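Local coordinates for fiber protein (Duck adenovirus 1, PDB 6ITX) that probably mediates attachment of the virus to host cells through this C-terminal head domain of the fiber, which assembles as a trimer, at residues C114-V126 against T138-G152. Numbering follows the deposited sequence.
Sequences CPQNKAAKVAGYV and TIQIKATAGYWFTGG
Ala123 and Lys142 exchange two backbone hydrogen bonds, one from Lys142 N to Ala123 O at 2.7 Å, the other from Ala123 N to Lys142 O, and Tyr125 and Gln140 form a second pair of the same kind. The axes of 118-126 and 138-144 run at 156°, as arms of the antiparallel hairpin formed by strands 118-131 and 134-144. Farther along, the type I turn from Ala145 to Trp148 replaces direct strand pairing: Lys121 N now bonds Tyr147 O (3.1 Å, 167° at the hydrogen).

Ala120 CB sits over one face of Trp148, 3.5 Å from the six-membered ring's centroid, while Val122 CG1 reaches CZ3 of that indole obliquely at 3.4 Å. Phe149 is clasped on both faces, by Trp148 CD1 on one and Lys118 CD on the other, the latter 3.6 Å from the ring centroid. With chi1 at 59°, CG of Phe149 lies between its backbone N and carbonyl carbon; Cys114 SG meets the ring edge at CE2 (3.7 Å). The extended Lys118 chain crosses the ring and ends in a weak hydrogen bond from NZ to Gly151 O. Phe161, Phe278 and Phe279 also meet the Trp148 ring, Phe279 touching Phe149 as well.

Gln140 NE2 is hydrogen-bonded to Thr291 O and to Ser202 O of a second subunit, tying the hairpin to the assembly. Backbone pairing thus fixes the hairpin's register; beyond it, one backbone bond at the turn, CH-pi and apolar contacts and a weak lysine bond join 145-152 to the strand.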
loop_
_atom_site.group_PDB
_atom_site.type_symbol
_atom_site.label_atom_id
_atom_site.label_comp_id
_atom_site.label_asym_id
_atom_site.label_seq_id
_atom_site.Cartn_x
_atom_site.Cartn_y
_atom_site.Cartn_z
ATOM N N CYS A 114 17.789 15.366 10.184
ATOM C CA CYS A 114 17.360 14.659 11.378
ATOM C C CYS A 114 16.839 15.629 12.432
ATOM O O CYS A 114 17.054 16.844 12.351
ATOM C CB CYS A 114 18.528 13.828 11.950
ATOM S SG CYS A 114 19.247 12.600 10.782
ATOM N N PRO A 115 16.140 15.123 13.446
ATOM C CA PRO A 115 15.580 16.011 14.475
ATOM C C PRO A 115 16.634 16.902 15.124
ATOM O O PRO A 115 17.812 16.564 15.199
ATOM C CB PRO A 115 14.994 15.028 15.492
ATOM C CG PRO A 115 14.668 13.848 14.701
ATOM C CD PRO A 115 15.720 13.726 13.654
ATOM N N GLN A 116 16.180 18.048 15.626
ATOM C CA GLN A 116 17.011 18.940 16.439
ATOM C C GLN A 116 18.306 19.317 15.730
ATOM O O GLN A 116 19.392 19.308 16.319
ATOM C CB GLN A 116 17.302 18.334 17.813
ATOM C CG GLN A 116 16.175 17.497 18.401
ATOM C CD GLN A 116 16.534 16.919 19.764
ATOM O OE1 GLN A 116 16.388 17.590 20.789
ATOM N NE2 GLN A 116 17.030 15.674 19.779
ATOM N N ASN A 117 18.172 19.646 14.443
ATOM C CA ASN A 117 19.249 20.266 13.668
ATOM C C ASN A 117 20.480 19.356 13.577
ATOM O O ASN A 117 21.621 19.818 13.558
ATOM C CB ASN A 117 19.594 21.644 14.250
ATOM C CG ASN A 117 20.594 22.427 13.394
ATOM O OD1 ASN A 117 21.379 23.227 13.923
ATOM N ND2 ASN A 117 20.582 22.187 12.067
ATOM N N LYS A 118 20.256 18.042 13.502
ATOM C CA LYS A 118 21.311 17.099 13.159
ATOM C C LYS A 118 21.076 16.557 11.756
ATOM O O LYS A 118 20.055 16.833 11.110
ATOM C CB LYS A 118 21.405 15.966 14.177
ATOM C CG LYS A 118 21.420 16.446 15.621
ATOM C CD LYS A 118 21.874 15.351 16.564
ATOM C CE LYS A 118 21.361 15.541 18.002
ATOM N NZ LYS A 118 21.339 14.235 18.784
ATOM N N ALA A 119 22.056 15.803 11.266
ATOM C CA ALA A 119 21.986 15.289 9.907
ATOM C C ALA A 119 22.693 13.947 9.824
ATOM O O ALA A 119 23.372 13.504 10.759
ATOM C CB ALA A 119 22.596 16.264 8.898
ATOM N N ALA A 120 22.528 13.303 8.672
ATOM C CA ALA A 120 23.169 12.030 8.406
ATOM C C ALA A 120 23.424 11.916 6.914
ATOM O O ALA A 120 22.740 12.538 6.090
ATOM C CB ALA A 120 22.315 10.858 8.902
ATOM N N LYS A 121 24.428 11.126 6.567
ATOM C CA LYS A 121 24.637 10.769 5.178
ATOM C C LYS A 121 24.425 9.274 5.035
ATOM O O LYS A 121 24.913 8.490 5.856
ATOM C CB LYS A 121 26.008 11.240 4.682
ATOM C CG LYS A 121 26.004 12.791 4.743
ATOM C CD LYS A 121 27.279 13.538 4.427
ATOM C CE LYS A 121 27.355 13.840 2.942
ATOM N NZ LYS A 121 28.316 12.907 2.238
ATOM N N VAL A 122 23.636 8.897 4.038
ATOM C CA VAL A 122 23.130 7.543 3.891
ATOM C C VAL A 122 23.250 7.141 2.425
ATOM O O VAL A 122 23.665 7.931 1.576
ATOM C CB VAL A 122 21.673 7.400 4.386
ATOM C CG1 VAL A 122 21.542 7.854 5.865
ATOM C CG2 VAL A 122 20.725 8.166 3.496
ATOM N N ALA A 123 22.904 5.885 2.140
ATOM C CA ALA A 123 22.904 5.363 0.786
ATOM C C ALA A 123 21.492 4.934 0.414
ATOM O O ALA A 123 20.715 4.497 1.273
ATOM C CB ALA A 123 23.877 4.196 0.637
ATOM N N GLY A 124 21.153 5.065 -0.868
ATOM C CA GLY A 124 19.789 4.820 -1.283
ATOM C C GLY A 124 19.651 4.395 -2.728
ATOM O O GLY A 124 20.512 4.663 -3.573
ATOM N N TYR A 125 18.523 3.740 -3.001
ATOM C CA TYR A 125 18.107 3.373 -4.346
ATOM C C TYR A 125 16.608 3.590 -4.474
ATOM O O TYR A 125 15.836 3.072 -3.666
ATOM C CB TYR A 125 18.437 1.916 -4.651
ATOM C CG TYR A 125 18.074 1.553 -6.052
ATOM C CD1 TYR A 125 18.636 2.246 -7.121
ATOM C CD2 TYR A 125 17.170 0.530 -6.328
ATOM C CE1 TYR A 125 18.318 1.919 -8.434
ATOM C CE2 TYR A 125 16.844 0.189 -7.636
ATOM C CZ TYR A 125 17.425 0.891 -8.682
ATOM O OH TYR A 125 17.122 0.598 -9.988
ATOM N N VAL A 126 16.189 4.335 -5.490
ATOM C CA VAL A 126 14.783 4.663 -5.701
ATOM C C VAL A 126 14.378 4.203 -7.093
ATOM O O VAL A 126 14.985 4.611 -8.088
ATOM C CB VAL A 126 14.519 6.169 -5.545
ATOM C CG1 VAL A 126 13.016 6.425 -5.406
ATOM C CG2 VAL A 126 15.284 6.719 -4.365
ATOM N N THR A 138 9.444 2.271 -5.250
ATOM C CA THR A 138 10.022 1.758 -4.017
ATOM C C THR A 138 11.209 2.632 -3.638
ATOM O O THR A 138 11.885 3.192 -4.505
ATOM C CB THR A 138 10.477 0.283 -4.133
ATOM O OG1 THR A 138 11.540 0.174 -5.085
ATOM C CG2 THR A 138 9.339 -0.611 -4.571
ATOM N N ILE A 139 11.451 2.761 -2.337
ATOM C CA ILE A 139 12.655 3.408 -1.832
ATOM C C ILE A 139 13.365 2.439 -0.891
ATOM O O ILE A 139 12.721 1.716 -0.117
ATOM C CB ILE A 139 12.338 4.746 -1.140
ATOM C CG1 ILE A 139 13.621 5.408 -0.636
ATOM C CG2 ILE A 139 11.345 4.551 -0.026
ATOM C CD1 ILE A 139 13.530 6.928 -0.541
ATOM N N GLN A 140 14.693 2.398 -0.989
ATOM C CA GLN A 140 15.519 1.516 -0.173
ATOM C C GLN A 140 16.690 2.333 0.339
ATOM O O GLN A 140 17.405 2.946 -0.460
ATOM C CB GLN A 140 16.015 0.308 -0.977
ATOM C CG GLN A 140 16.883 -0.638 -0.180
ATOM C CD GLN A 140 17.136 -1.967 -0.881
ATOM O OE1 GLN A 140 17.352 -2.025 -2.085
ATOM N NE2 GLN A 140 17.117 -3.036 -0.116
ATOM N N ILE A 141 16.877 2.346 1.666
ATOM C CA ILE A 141 17.882 3.175 2.327
ATOM C C ILE A 141 18.806 2.287 3.143
ATOM O O ILE A 141 18.342 1.379 3.842
ATOM C CB ILE A 141 17.229 4.242 3.231
ATOM C CG1 ILE A 141 16.334 5.151 2.393
ATOM C CG2 ILE A 141 18.303 5.071 3.995
ATOM C CD1 ILE A 141 17.132 5.927 1.379
ATOM N N LYS A 142 20.116 2.550 3.061
ATOM C CA LYS A 142 21.110 1.872 3.888
ATOM C C LYS A 142 21.924 2.910 4.641
ATOM O O LYS A 142 22.363 3.898 4.046
ATOM C CB LYS A 142 22.039 1.009 3.048
ATOM C CG LYS A 142 23.002 0.206 3.882
ATOM C CD LYS A 142 23.717 -0.802 3.020
ATOM C CE LYS A 142 24.981 -1.316 3.682
ATOM N NZ LYS A 142 25.648 -2.268 2.725
ATOM N N ALA A 143 22.148 2.680 5.933
ATOM C CA ALA A 143 22.861 3.657 6.740
ATOM C C ALA A 143 23.855 2.987 7.690
ATOM O O ALA A 143 23.720 1.814 8.055
ATOM C CB ALA A 143 21.881 4.520 7.533
ATOM N N THR A 144 24.869 3.758 8.091
ATOM C CA THR A 144 25.829 3.331 9.100
ATOM C C THR A 144 25.901 4.362 10.216
ATOM O O THR A 144 25.714 5.562 9.996
ATOM C CB THR A 144 27.241 3.124 8.516
ATOM O OG1 THR A 144 27.737 4.361 7.988
ATOM C CG2 THR A 144 27.236 2.071 7.424
ATOM N N ALA A 145 26.190 3.886 11.424
ATOM C CA ALA A 145 26.341 4.813 12.543
ATOM C C ALA A 145 27.516 5.754 12.319
ATOM O O ALA A 145 27.472 6.923 12.743
ATOM C CB ALA A 145 26.512 4.043 13.851
ATOM N N GLY A 146 28.557 5.270 11.632
ATOM C CA GLY A 146 29.725 6.103 11.388
ATOM C C GLY A 146 29.371 7.358 10.625
ATOM O O GLY A 146 29.880 8.443 10.920
ATOM N N TYR A 147 28.459 7.232 9.662
ATOM C CA TYR A 147 27.980 8.365 8.897
ATOM C C TYR A 147 26.688 8.939 9.456
ATOM O O TYR A 147 25.997 9.697 8.762
ATOM C CB TYR A 147 27.810 7.953 7.446
ATOM C CG TYR A 147 29.128 7.785 6.769
ATOM C CD1 TYR A 147 29.901 8.896 6.424
ATOM C CD2 TYR A 147 29.625 6.522 6.490
ATOM C CE1 TYR A 147 31.119 8.747 5.800
ATOM C CE2 TYR A 147 30.842 6.359 5.871
ATOM C CZ TYR A 147 31.587 7.471 5.527
ATOM O OH TYR A 147 32.799 7.291 4.908
ATOM N N TRP A 148 26.345 8.586 10.681
ATOM C CA TRP A 148 25.216 9.175 11.373
ATOM C C TRP A 148 25.751 10.135 12.416
ATOM O O TRP A 148 26.917 10.072 12.802
ATOM C CB TRP A 148 24.356 8.100 12.039
ATOM C CG TRP A 148 22.921 8.445 12.119
ATOM C CD1 TRP A 148 22.273 9.047 13.164
ATOM C CD2 TRP A 148 21.930 8.200 11.115
ATOM N NE1 TRP A 148 20.947 9.201 12.860
ATOM C CE2 TRP A 148 20.709 8.693 11.609
ATOM C CE3 TRP A 148 21.958 7.606 9.844
ATOM C CZ2 TRP A 148 19.529 8.613 10.884
ATOM C CZ3 TRP A 148 20.780 7.534 9.124
ATOM C CH2 TRP A 148 19.584 8.035 9.650
ATOM N N PHE A 149 24.891 11.033 12.877
ATOM C CA PHE A 149 25.350 11.969 13.879
ATOM C C PHE A 149 25.687 11.195 15.140
ATOM O O PHE A 149 25.511 9.974 15.207
ATOM C CB PHE A 149 24.300 13.058 14.119
ATOM C CG PHE A 149 22.960 12.542 14.579
ATOM C CD1 PHE A 149 22.771 12.109 15.896
ATOM C CD2 PHE A 149 21.880 12.522 13.707
ATOM C CE1 PHE A 149 21.545 11.650 16.322
ATOM C CE2 PHE A 149 20.639 12.066 14.130
ATOM C CZ PHE A 149 20.473 11.618 15.435
ATOM N N THR A 150 26.176 11.910 16.155
ATOM C CA THR A 150 26.566 11.300 17.422
ATOM C C THR A 150 25.938 12.069 18.570
ATOM O O THR A 150 25.896 13.297 18.541
ATOM C CB THR A 150 28.102 11.265 17.576
ATOM O OG1 THR A 150 28.692 10.672 16.408
ATOM C CG2 THR A 150 28.517 10.447 18.813
ATOM N N GLY A 151 25.440 11.344 19.560
ATOM C CA GLY A 151 24.777 11.834 20.755
ATOM C C GLY A 151 23.276 11.548 20.737
ATOM O O GLY A 151 22.638 11.470 19.676
ATOM N N GLY A 152 22.694 11.439 21.935
ATOM C CA GLY A 152 21.315 11.013 22.060
ATOM C C GLY A 152 21.209 9.501 22.054
ATOM O O GLY A 152 22.210 8.772 22.018
#